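Local coordinates for high affinity transport system protein p37 (Mycoplasma hyorhinis, PDB 3EKI), which binds thiamine diphosphate outside the cell membrane as the lipoprotein component of a high-affinity transport system, probably delivering it for uptake, at residues Thr148-Val153 with Gly380-Lys385; Lys156-Phe161 with Ala212-Gly217. All blocks are in the same frame, centred on the assembly; numbering follows the deposited sequence.

Contact 1: residues Thr148-Val153 with Gly380-Lys385; sequences TTNSFV and GYNGYK. With TPP (thiamine diphosphate), chain B.
A classic beta bulge opens the strand pairing here: N382 and G383 both face T148, where strand 141-152 meets the start of strand 383-386 antiparallel. T148 N donates to G383 O at 2.9 Å, while T148 O takes N382 N at 2.9 Å and, weakly, G383 N. Glycine suits position 383 because T148 OG1 lies just 3.2 Å from G383 CA, on the side where a CB would stand; that hydroxyl is hydrogen-bonded to Q211. One residue on, T149 OG1 stands anti to the backbone N (chi1 -168°) and donates to G380 O at 2.7 Å, in the carbonyl plane and on a lone pair. N382 reaches back to the other strand: its OD1 accepts N150 N in a nearly straight bond (2.9 Å, 176°), and its amide stacks on that of N150 with planes 5° apart, the N150 OD1 being held by Q211 NE2. G380, whose backbone angles call for glycine, brings its CA to 3.6 Å from N1' of thiamine diphosphate, where a side chain would collide with the pyrimidine. This is a classic bulge in an antiparallel strand pair, set beside the thiamine diphosphate pocket of a protein of the periplasmic-binding-protein clan.

Contact 2: residues Lys156-Phe161 with Ala212-Gly217; sequences KEKDKF and ANFYRG. With TPP (thiamine diphosphate), chain B.
The guanidinium of R216 combines a salt bridge from NE to D155, just before residues 156-161, with hydrogen bonds to backbone carbonyls of that irregular segment. The side chain runs extended from CG to NE. NH1 donates to K160 O at 2.8 Å, the oxygen standing 17° out of the guanidinium plane, and is also bonded to T338 O. NH2 makes a weak bond of 3.1 Å to K158 O, with E157 O in the plane at the guanidinium edge, 3.0 Å from NH2. Arginine suits the place because its several N-H groups can serve carbonyls turned in different directions; D155 probably balances the buried charge. The loop is shaped for this by an inverse gamma turn centred on D159, in which K160 N bonds to K158 O.

Beside it, K158 lies over one face of the F214 ring, its CA 3.8 Å from the ring centroid in a CH-pi contact and its CB 3.6 Å from F214 CD2. CG, anti to the backbone N (chi1 -177°), lies by F214 CG and CD2; the chain then runs on past F214 CB toward N213, and the ammonium pairs with D159 OD1 at 2.9 Å. A long lysine thus offers methylenes to the aromatic and charge to the surface. Y215, between F214 and R216 in sequence, points to the ligand: its OH donates to O1B of thiamine diphosphate at 2.6 Å, and the ligand's C6 lies over one face of its ring. The R216 side chain packs on L171 and I174 of helix 170-184, while residues 212-217 lead from strand 211-212 into strand 217-223.

How the contacts relate
The centres of the two contacts lie about 11 Å apart, and they touch directly: T149 O is 2.8 Å from A212 N, a probable hydrogen bond that joins strand 141-152 to strand 211-212. Along the chain the order is 148-153, 156-161, 212-217, 380-385, so both segments of contact 2 fall between those of contact 1. Strand 141-152 thus has 383-386 and 211-212 as antiparallel partners in one sheet, and residues 212-217 carry the chain on to strand 217-223 of the mixed five-stranded sheet. Both contacts reach thiamine diphosphate, contact 1 closest at the pyrimidine, contact 2 at the diphosphate and the thiazolium side arm, so each supplies part of the pocket.

Contact 1: residues Thr148-Val153 with Gly380-Lys385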
loop_
_atom_site.group_PDB
_atom_site.type_symbol
_atom_site.label_atom_id
_atom_site.label_comp_id
_atom_site.label_asym_id
_atom_site.label_seq_id
_atom_site.Cartn_x
_atom_site.Cartn_y
_atom_site.Cartn_z
ATOM N N THR A 148 1.952 -0.876 10.282
ATOM C CA THR A 148 2.353 0.527 10.155
ATOM C C THR A 148 3.617 0.563 9.309
ATOM O O THR A 148 4.333 -0.426 9.151
ATOM C CB THR A 148 2.582 1.238 11.495
ATOM O OG1 THR A 148 3.707 0.617 12.164
ATOM C CG2 THR A 148 1.390 1.137 12.427
ATOM N N THR A 149 3.911 1.715 8.708
ATOM C CA THR A 149 5.097 1.839 7.853
ATOM C C THR A 149 5.915 3.049 8.278
ATOM O O THR A 149 5.335 4.000 8.813
ATOM C CB THR A 149 4.613 1.906 6.389
ATOM O OG1 THR A 149 5.704 1.760 5.478
ATOM C CG2 THR A 149 3.949 3.235 6.051
ATOM N N ASN A 150 7.215 3.036 8.048
ATOM C CA ASN A 150 8.074 4.201 8.240
ATOM C C ASN A 150 7.463 5.379 7.475
ATOM O O ASN A 150 7.174 5.209 6.298
ATOM C CB ASN A 150 9.499 3.939 7.767
ATOM C CG ASN A 150 10.283 2.953 8.618
ATOM O OD1 ASN A 150 9.949 2.742 9.788
ATOM N ND2 ASN A 150 11.327 2.389 8.034
ATOM N N SER A 151 7.266 6.506 8.152
ATOM C CA SER A 151 6.740 7.711 7.515
ATOM C C SER A 151 7.693 8.212 6.450
ATOM O O SER A 151 8.904 8.067 6.553
ATOM C CB SER A 151 6.471 8.802 8.564
ATOM O OG SER A 151 7.703 9.369 9.003
ATOM N N PHE A 152 7.162 8.789 5.376
ATOM C CA PHE A 152 7.981 9.555 4.457
ATOM C C PHE A 152 8.339 10.899 5.090
ATOM O O PHE A 152 7.553 11.491 5.844
ATOM C CB PHE A 152 7.189 9.780 3.180
ATOM C CG PHE A 152 6.955 8.617 2.250
ATOM C CD1 PHE A 152 7.974 7.859 1.691
ATOM C CD2 PHE A 152 5.647 8.278 1.925
ATOM C CE1 PHE A 152 7.691 6.824 0.816
ATOM C CE2 PHE A 152 5.356 7.260 1.041
ATOM C CZ PHE A 152 6.386 6.525 0.488
ATOM N N VAL A 153 9.532 11.401 4.772
ATOM C CA VAL A 153 9.913 12.698 5.306
ATOM C C VAL A 153 8.950 13.807 4.895
ATOM O O VAL A 153 8.892 14.774 5.646
ATOM C CB VAL A 153 11.331 13.073 4.881
ATOM C CG1 VAL A 153 12.272 12.093 5.592
ATOM C CG2 VAL A 153 11.512 13.025 3.392
ATOM N N GLY A 380 7.113 -3.183 3.464
ATOM C CA GLY A 380 6.738 -1.887 3.987
ATOM C C GLY A 380 6.172 -1.937 5.388
ATOM O O GLY A 380 5.709 -0.947 5.943
ATOM N N TYR A 381 6.167 -3.126 6.023
ATOM C CA TYR A 381 5.598 -3.246 7.358
ATOM C C TYR A 381 6.711 -3.076 8.391
ATOM O O TYR A 381 7.457 -4.020 8.651
ATOM C CB TYR A 381 4.886 -4.580 7.579
ATOM C CG TYR A 381 3.927 -5.016 6.521
ATOM C CD1 TYR A 381 3.195 -4.103 5.758
ATOM C CD2 TYR A 381 3.714 -6.368 6.233
ATOM C CE1 TYR A 381 2.310 -4.512 4.780
ATOM C CE2 TYR A 381 2.829 -6.755 5.251
ATOM C CZ TYR A 381 2.119 -5.839 4.513
ATOM O OH TYR A 381 1.252 -6.300 3.546
ATOM N N ASN A 382 6.804 -1.880 8.934
ATOM C CA ASN A 382 7.851 -1.496 9.870
ATOM C C ASN A 382 7.362 -1.484 11.304
ATOM O O ASN A 382 8.109 -1.170 12.224
ATOM C CB ASN A 382 8.421 -0.121 9.490
ATOM C CG ASN A 382 8.988 -0.151 8.094
ATOM O OD1 ASN A 382 8.494 0.574 7.213
ATOM N ND2 ASN A 382 10.018 -0.964 7.900
ATOM N N GLY A 383 6.107 -1.803 11.534
ATOM C CA GLY A 383 5.541 -1.848 12.872
ATOM C C GLY A 383 4.173 -2.511 12.777
ATOM O O GLY A 383 3.592 -2.750 11.719
ATOM N N TYR A 384 3.636 -2.838 13.931
ATOM C CA TYR A 384 2.347 -3.490 14.081
ATOM C C TYR A 384 1.595 -3.000 15.312
ATOM O O TYR A 384 2.237 -2.650 16.314
ATOM C CB TYR A 384 2.534 -5.008 14.209
ATOM C CG TYR A 384 3.269 -5.663 13.077
ATOM C CD1 TYR A 384 4.617 -5.969 13.225
ATOM C CD2 TYR A 384 2.680 -5.985 11.861
ATOM C CE1 TYR A 384 5.315 -6.577 12.199
ATOM C CE2 TYR A 384 3.371 -6.589 10.830
ATOM C CZ TYR A 384 4.703 -6.885 11.001
ATOM O OH TYR A 384 5.406 -7.476 9.990
ATOM N N LYS A 385 0.272 -2.988 15.263
ATOM C CA LYS A 385 -0.598 -2.692 16.389
ATOM C C LYS A 385 -1.738 -3.708 16.398
ATOM O O LYS A 385 -2.111 -4.253 15.344
ATOM C CB LYS A 385 -1.176 -1.280 16.271
ATOM C CG LYS A 385 -0.266 -0.199 15.743
ATOM C CD LYS A 385 -0.735 1.198 16.147
ATOM C CE LYS A 385 -0.721 2.194 14.999
ATOM N NZ LYS A 385 0.152 3.376 15.250
HETATM N "N1'" TPP B . 7.418 -0.369 0.753
HETATM C "C2'" TPP B . 8.105 -1.446 0.296
HETATM C CM2 TPP B . 9.514 -1.703 0.839
HETATM N "N3'" TPP B . 7.555 -2.279 -0.605
HETATM C "C4'" TPP B . 6.264 -2.089 -0.987
HETATM N "N4'" TPP B . 5.712 -2.978 -1.815
HETATM C "C5'" TPP B . 5.556 -0.951 -0.574
HETATM C "C6'" TPP B . 6.193 -0.093 0.315
HETATM C "C7'" TPP B . 4.130 -0.590 -1.015
HETATM N N3 TPP B . 3.040 -1.142 -0.192
HETATM C C2 TPP B . 3.090 -2.299 0.468
HETATM S S1 TPP B . 1.590 -2.539 1.334
HETATM C C5 TPP B . 0.923 -1.041 0.730
HETATM C C4 TPP B . 1.830 -0.507 -0.165
HETATM C CM4 TPP B . 1.673 0.923 -0.724
HETATM C C6 TPP B . -0.503 -0.554 1.013
HETATM C C7 TPP B . -1.516 -1.344 0.181
HETATM O O7 TPP B . -1.283 -1.078 -1.218
HETATM P PA TPP B . -1.721 -2.031 -2.412
HETATM O O1A TPP B . -1.026 -1.586 -3.645
HETATM O O2A TPP B . -1.495 -3.470 -2.044
HETATM O O3A TPP B . -3.291 -1.940 -2.541
HETATM P PB TPP B . -4.120 -0.866 -3.399
HETATM O O1B TPP B . -3.871 0.513 -2.871
HETATM O O2B TPP B . -5.622 -1.316 -3.197
HETATM O O3B TPP B . -3.788 -1.039 -4.942
#

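Contact 2: residues Lys156-Phe161 with Ala212-Gly217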
loop_
_atom_site.group_PDB
_atom_site.type_symbol
_atom_site.label_atom_id
_atom_site.label_comp_id
_atom_site.label_asym_id
_atom_site.label_seq_id
_atom_site.Cartn_x
_atom_site.Cartn_y
_atom_site.Cartn_z
ATOM N N LYS A 156 4.364 13.090 7.296
ATOM C CA LYS A 156 4.414 12.507 8.642
ATOM C C LYS A 156 3.135 12.695 9.469
ATOM O O LYS A 156 3.027 12.188 10.585
ATOM C CB LYS A 156 5.617 13.058 9.413
ATOM C CG LYS A 156 6.926 13.000 8.645
ATOM C CD LYS A 156 8.102 13.399 9.524
ATOM C CE LYS A 156 9.343 13.677 8.694
ATOM N NZ LYS A 156 10.594 13.413 9.459
ATOM N N GLU A 157 2.175 13.425 8.913
ATOM C CA GLU A 157 0.914 13.711 9.563
ATOM C C GLU A 157 -0.282 13.165 8.784
ATOM O O GLU A 157 -0.590 13.516 7.633
ATOM C CB GLU A 157 0.763 15.227 9.742
ATOM C CG GLU A 157 1.147 15.748 11.106
ATOM C CD GLU A 157 1.308 17.256 11.173
ATOM O OE1 GLU A 157 1.034 17.979 10.195
ATOM O OE2 GLU A 157 1.736 17.749 12.240
ATOM N N LYS A 158 -0.977 12.254 9.480
ATOM C CA LYS A 158 -2.081 11.594 8.813
ATOM C C LYS A 158 -3.198 12.530 8.389
ATOM O O LYS A 158 -3.703 12.454 7.262
ATOM C CB LYS A 158 -2.705 10.531 9.738
ATOM C CG LYS A 158 -3.815 9.792 9.029
ATOM C CD LYS A 158 -4.485 8.690 9.818
ATOM C CE LYS A 158 -5.793 8.279 9.172
ATOM N NZ LYS A 158 -6.774 9.399 9.026
ATOM N N ASP A 159 -3.621 13.389 9.330
ATOM C CA ASP A 159 -4.920 14.032 9.109
ATOM C C ASP A 159 -4.796 15.298 8.267
ATOM O O ASP A 159 -4.985 16.438 8.701
ATOM C CB ASP A 159 -5.596 14.253 10.462
ATOM C CG ASP A 159 -6.326 13.028 10.985
ATOM O OD1 ASP A 159 -6.388 11.956 10.346
ATOM O OD2 ASP A 159 -6.889 13.097 12.100
ATOM N N LYS A 160 -4.463 15.084 6.999
ATOM C CA LYS A 160 -4.438 16.077 5.932
ATOM C C LYS A 160 -5.352 15.569 4.815
ATOM O O LYS A 160 -5.118 14.466 4.306
ATOM C CB LYS A 160 -3.061 16.341 5.349
ATOM C CG LYS A 160 -1.910 16.563 6.298
ATOM C CD LYS A 160 -1.984 17.890 7.020
ATOM C CE LYS A 160 -0.695 18.164 7.794
ATOM N NZ LYS A 160 -0.935 19.139 8.901
ATOM N N PHE A 161 -6.369 16.349 4.479
ATOM C CA PHE A 161 -7.373 15.998 3.508
ATOM C C PHE A 161 -7.587 17.108 2.469
ATOM O O PHE A 161 -7.188 18.248 2.695
ATOM C CB PHE A 161 -8.731 15.734 4.169
ATOM C CG PHE A 161 -8.735 14.609 5.177
ATOM C CD1 PHE A 161 -8.307 14.852 6.475
ATOM C CD2 PHE A 161 -9.170 13.350 4.805
ATOM C CE1 PHE A 161 -8.320 13.830 7.413
ATOM C CE2 PHE A 161 -9.167 12.330 5.751
ATOM C CZ PHE A 161 -8.736 12.580 7.029
ATOM N N ALA A 212 3.792 5.669 10.409
ATOM C CA ALA A 212 2.556 6.070 9.776
ATOM C C ALA A 212 1.599 4.875 9.724
ATOM O O ALA A 212 1.918 3.838 9.156
ATOM C CB ALA A 212 2.840 6.603 8.392
ATOM N N ASN A 213 0.432 5.070 10.320
ATOM C CA ASN A 213 -0.670 4.132 10.260
ATOM C C ASN A 213 -1.614 4.436 9.099
ATOM O O ASN A 213 -2.831 4.316 9.183
ATOM C CB ASN A 213 -1.401 4.137 11.596
ATOM C CG ASN A 213 -2.036 5.476 11.899
ATOM O OD1 ASN A 213 -1.628 6.504 11.344
ATOM N ND2 ASN A 213 -3.005 5.406 12.785
ATOM N N PHE A 214 -0.967 4.820 7.990
ATOM C CA PHE A 214 -1.718 5.174 6.796
ATOM C C PHE A 214 -0.811 5.185 5.571
ATOM O O PHE A 214 0.422 5.198 5.694
ATOM C CB PHE A 214 -2.334 6.559 6.992
ATOM C CG PHE A 214 -1.279 7.660 7.075
ATOM C CD1 PHE A 214 -0.836 8.409 5.992
ATOM C CD2 PHE A 214 -0.700 7.947 8.301
ATOM C CE1 PHE A 214 0.165 9.352 6.115
ATOM C CE2 PHE A 214 0.282 8.894 8.450
ATOM C CZ PHE A 214 0.705 9.603 7.360
ATOM N N TYR A 215 -1.388 5.290 4.386
ATOM C CA TYR A 215 -0.678 5.621 3.160
ATOM C C TYR A 215 -1.685 6.392 2.299
ATOM O O TYR A 215 -2.879 6.505 2.606
ATOM C CB TYR A 215 -0.071 4.435 2.421
ATOM C CG TYR A 215 -1.064 3.556 1.693
ATOM C CD1 TYR A 215 -2.126 2.952 2.365
ATOM C CD2 TYR A 215 -0.956 3.315 0.337
ATOM C CE1 TYR A 215 -3.032 2.145 1.711
ATOM C CE2 TYR A 215 -1.853 2.527 -0.338
ATOM C CZ TYR A 215 -2.891 1.938 0.348
ATOM O OH TYR A 215 -3.788 1.160 -0.334
ATOM N N ARG A 216 -1.174 6.939 1.212
ATOM C CA ARG A 216 -1.971 7.688 0.253
ATOM C C ARG A 216 -1.665 7.255 -1.175
ATOM O O ARG A 216 -0.668 6.585 -1.455
ATOM C CB ARG A 216 -1.667 9.189 0.329
ATOM C CG ARG A 216 -1.778 9.810 1.702
ATOM C CD ARG A 216 -1.355 11.281 1.600
ATOM N NE ARG A 216 -1.172 11.799 2.936
ATOM C CZ ARG A 216 -2.056 12.392 3.714
ATOM N NH1 ARG A 216 -3.303 12.579 3.282
ATOM N NH2 ARG A 216 -1.659 12.788 4.921
ATOM N N GLY A 217 -2.503 7.655 -2.124
ATOM C CA GLY A 217 -2.187 7.651 -3.521
ATOM C C GLY A 217 -1.660 9.041 -3.925
ATOM O O GLY A 217 -1.548 9.937 -3.090
HETATM N "N1'" TPP B . 7.418 -0.369 0.753
HETATM C "C2'" TPP B . 8.105 -1.446 0.296
HETATM C CM2 TPP B . 9.514 -1.703 0.839
HETATM N "N3'" TPP B . 7.555 -2.279 -0.605
HETATM C "C4'" TPP B . 6.264 -2.089 -0.987
HETATM N "N4'" TPP B . 5.712 -2.978 -1.815
HETATM C "C5'" TPP B . 5.556 -0.951 -0.574
HETATM C "C6'" TPP B . 6.193 -0.093 0.315
HETATM C "C7'" TPP B . 4.130 -0.590 -1.015
HETATM N N3 TPP B . 3.040 -1.142 -0.192
HETATM C C2 TPP B . 3.090 -2.299 0.468
HETATM S S1 TPP B . 1.590 -2.539 1.334
HETATM C C5 TPP B . 0.923 -1.041 0.730
HETATM C C4 TPP B . 1.830 -0.507 -0.165
HETATM C CM4 TPP B . 1.673 0.923 -0.724
HETATM C C6 TPP B . -0.503 -0.554 1.013
HETATM C C7 TPP B . -1.516 -1.344 0.181
HETATM O O7 TPP B . -1.283 -1.078 -1.218
HETATM P PA TPP B . -1.721 -2.031 -2.412
HETATM O O1A TPP B . -1.026 -1.586 -3.645
HETATM O O2A TPP B . -1.495 -3.470 -2.044
HETATM O O3A TPP B . -3.291 -1.940 -2.541
HETATM P PB TPP B . -4.120 -0.866 -3.399
HETATM O O1B TPP B . -3.871 0.513 -2.871
HETATM O O2B TPP B . -5.622 -1.316 -3.197
HETATM O O3B TPP B . -3.788 -1.039 -4.942
#